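Local coordinates for protein tryptophan halogenase (Shewanella frigidimarina, PDB 2PYX) that probably acts as an FAD-dependent monooxygenase of the tryptophan halogenase family, thought to halogenate tryptophan or a related substrate, at residues Q398-Q403 and E457-A462. Numbering follows the deposited sequence.
Sequences QQHWQQ and EALFPA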
# COMPACT_ATOMS: atom_id res chain seq x y z
N GLN A 398 -5.51 -7.28 13.24
CA GLN A 398 -4.66 -8.47 13.42
C GLN A 398 -4.77 -9.41 12.20
O GLN A 398 -3.76 -9.98 11.71
CB GLN A 398 -5.03 -9.15 14.72
CG GLN A 398 -4.58 -8.34 15.92
CD GLN A 398 -5.35 -8.63 17.20
OE1 GLN A 398 -6.24 -9.51 17.22
NE2 GLN A 398 -5.02 -7.87 18.26
N GLN A 399 -5.98 -9.60 11.69
CA GLN A 399 -6.20 -10.38 10.46
C GLN A 399 -5.40 -9.75 9.30
O GLN A 399 -4.72 -10.42 8.53
CB GLN A 399 -7.67 -10.43 10.06
CG GLN A 399 -8.60 -11.20 11.01
CD GLN A 399 -8.49 -12.73 10.93
OE1 GLN A 399 -7.68 -13.29 10.19
NE2 GLN A 399 -9.34 -13.40 11.71
N HIS A 400 -5.52 -8.44 9.14
CA HIS A 400 -4.79 -7.72 8.06
C HIS A 400 -3.31 -7.92 8.15
O HIS A 400 -2.67 -8.23 7.13
CB HIS A 400 -5.10 -6.25 8.07
CG HIS A 400 -6.48 -5.92 7.59
ND1 HIS A 400 -7.16 -6.68 6.67
CD2 HIS A 400 -7.26 -4.84 7.86
CE1 HIS A 400 -8.33 -6.09 6.41
NE2 HIS A 400 -8.42 -4.98 7.13
N TRP A 401 -2.76 -7.77 9.34
CA TRP A 401 -1.28 -7.91 9.50
C TRP A 401 -0.83 -9.33 9.26
O TRP A 401 0.20 -9.57 8.64
CB TRP A 401 -0.80 -7.31 10.83
CG TRP A 401 -0.49 -5.86 10.69
CD1 TRP A 401 -1.26 -4.78 11.10
CD2 TRP A 401 0.65 -5.32 10.05
NE1 TRP A 401 -0.61 -3.62 10.78
CE2 TRP A 401 0.58 -3.93 10.16
CE3 TRP A 401 1.78 -5.90 9.45
CZ2 TRP A 401 1.57 -3.10 9.62
CZ3 TRP A 401 2.76 -5.06 8.94
CH2 TRP A 401 2.63 -3.69 9.03
N GLN A 402 -1.59 -10.31 9.71
CA GLN A 402 -1.23 -11.71 9.40
C GLN A 402 -1.23 -11.90 7.88
O GLN A 402 -0.33 -12.55 7.35
CB GLN A 402 -2.15 -12.71 10.10
CG GLN A 402 -1.92 -14.17 9.68
CD GLN A 402 -2.84 -15.19 10.40
OE1 GLN A 402 -2.41 -15.91 11.30
NE2 GLN A 402 -4.10 -15.25 9.98
N GLN A 403 -2.24 -11.38 7.19
CA GLN A 403 -2.33 -11.52 5.75
C GLN A 403 -1.20 -10.81 5.06
O GLN A 403 -0.65 -11.35 4.08
CB GLN A 403 -3.65 -10.97 5.23
CG GLN A 403 -3.88 -11.44 3.82
CD GLN A 403 -5.02 -10.77 3.11
OE1 GLN A 403 -5.15 -9.55 3.08
NE2 GLN A 403 -5.82 -11.62 2.41
N GLU A 457 -13.96 -8.12 3.85
CA GLU A 457 -13.16 -6.98 3.48
C GLU A 457 -11.66 -7.16 3.68
O GLU A 457 -10.97 -6.30 4.20
CB GLU A 457 -13.63 -5.74 4.20
CG GLU A 457 -15.03 -5.33 3.83
CD GLU A 457 -15.48 -4.24 4.78
OE1 GLU A 457 -15.75 -4.56 5.98
OE2 GLU A 457 -15.49 -3.08 4.35
N ALA A 458 -11.15 -8.28 3.19
CA ALA A 458 -9.72 -8.50 3.25
C ALA A 458 -8.95 -7.45 2.47
O ALA A 458 -9.41 -6.92 1.46
CB ALA A 458 -9.38 -9.86 2.72
N LEU A 459 -7.73 -7.15 2.92
CA LEU A 459 -6.89 -6.22 2.20
C LEU A 459 -6.49 -6.77 0.84
O LEU A 459 -6.56 -6.05 -0.16
CB LEU A 459 -5.62 -5.93 2.99
CG LEU A 459 -5.48 -4.74 3.92
CD1 LEU A 459 -3.98 -4.56 4.17
CD2 LEU A 459 -6.08 -3.44 3.40
N PHE A 460 -6.06 -8.01 0.82
CA PHE A 460 -5.74 -8.70 -0.45
C PHE A 460 -6.77 -9.78 -0.72
O PHE A 460 -6.96 -10.70 0.08
CB PHE A 460 -4.36 -9.37 -0.38
CG PHE A 460 -3.23 -8.44 -0.09
CD1 PHE A 460 -2.71 -7.62 -1.07
CD2 PHE A 460 -2.65 -8.39 1.18
CE1 PHE A 460 -1.65 -6.77 -0.77
CE2 PHE A 460 -1.61 -7.55 1.46
CZ PHE A 460 -1.12 -6.73 0.50
N PRO A 461 -7.40 -9.75 -1.92
CA PRO A 461 -8.27 -10.84 -2.27
C PRO A 461 -7.49 -12.02 -2.74
O PRO A 461 -6.27 -11.87 -3.02
CB PRO A 461 -9.08 -10.27 -3.45
CG PRO A 461 -8.22 -9.34 -4.06
CD PRO A 461 -7.30 -8.76 -2.99
N ALA A 462 -8.19 -13.15 -2.87
CA ALA A 462 -7.61 -14.41 -3.33
C ALA A 462 -6.86 -14.16 -4.63
O ALA A 462 -5.85 -14.78 -4.85
CB ALA A 462 -8.66 -15.49 -3.51
O HOH W 1 -6.84 -8.89 5.17
O HOH W 2 -11.36 -4.78 6.49
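The imidazole of His400 carries Leu459 over one face, with the leucine CG 3.9 Å from the ring centroid in a CH-pi contact displaced toward the rim. In the plane of the same ring, at its edge, lie the carbonyl O of Glu457, 3.4 Å from His400 CE1, and one water at each nitrogen. The Phe460 ring receives the carboxamide of Gln403 at its CD2 edge, amide and ring planes 58° apart. Gln403, on helix 383-413, reaches the loop before helix 462-471 with CG anti to its backbone N (chi1 -165°) and an extended chain. Its amide pairs twice with the backbone of one residue: OE1 accepts from Phe460 N at 2.9 Å, while NE2 donates to Phe460 O at 2.8 Å, on a lone pair. Phe460 in turn lies near Glu361, the predicted tryptophan-binding residue, and its ring meets Trp63, consistent with the pairing holding the loop backbone beside the probable substrate pocket. The water on His400 ND1 also donates to Gln403 OE1 and accepts from Leu459 N. An alanine at Gln403 would probably leave Phe460 N and O without these mates and deprive that water of one acceptor. The second water joins His400 NE2 to Glu457 O.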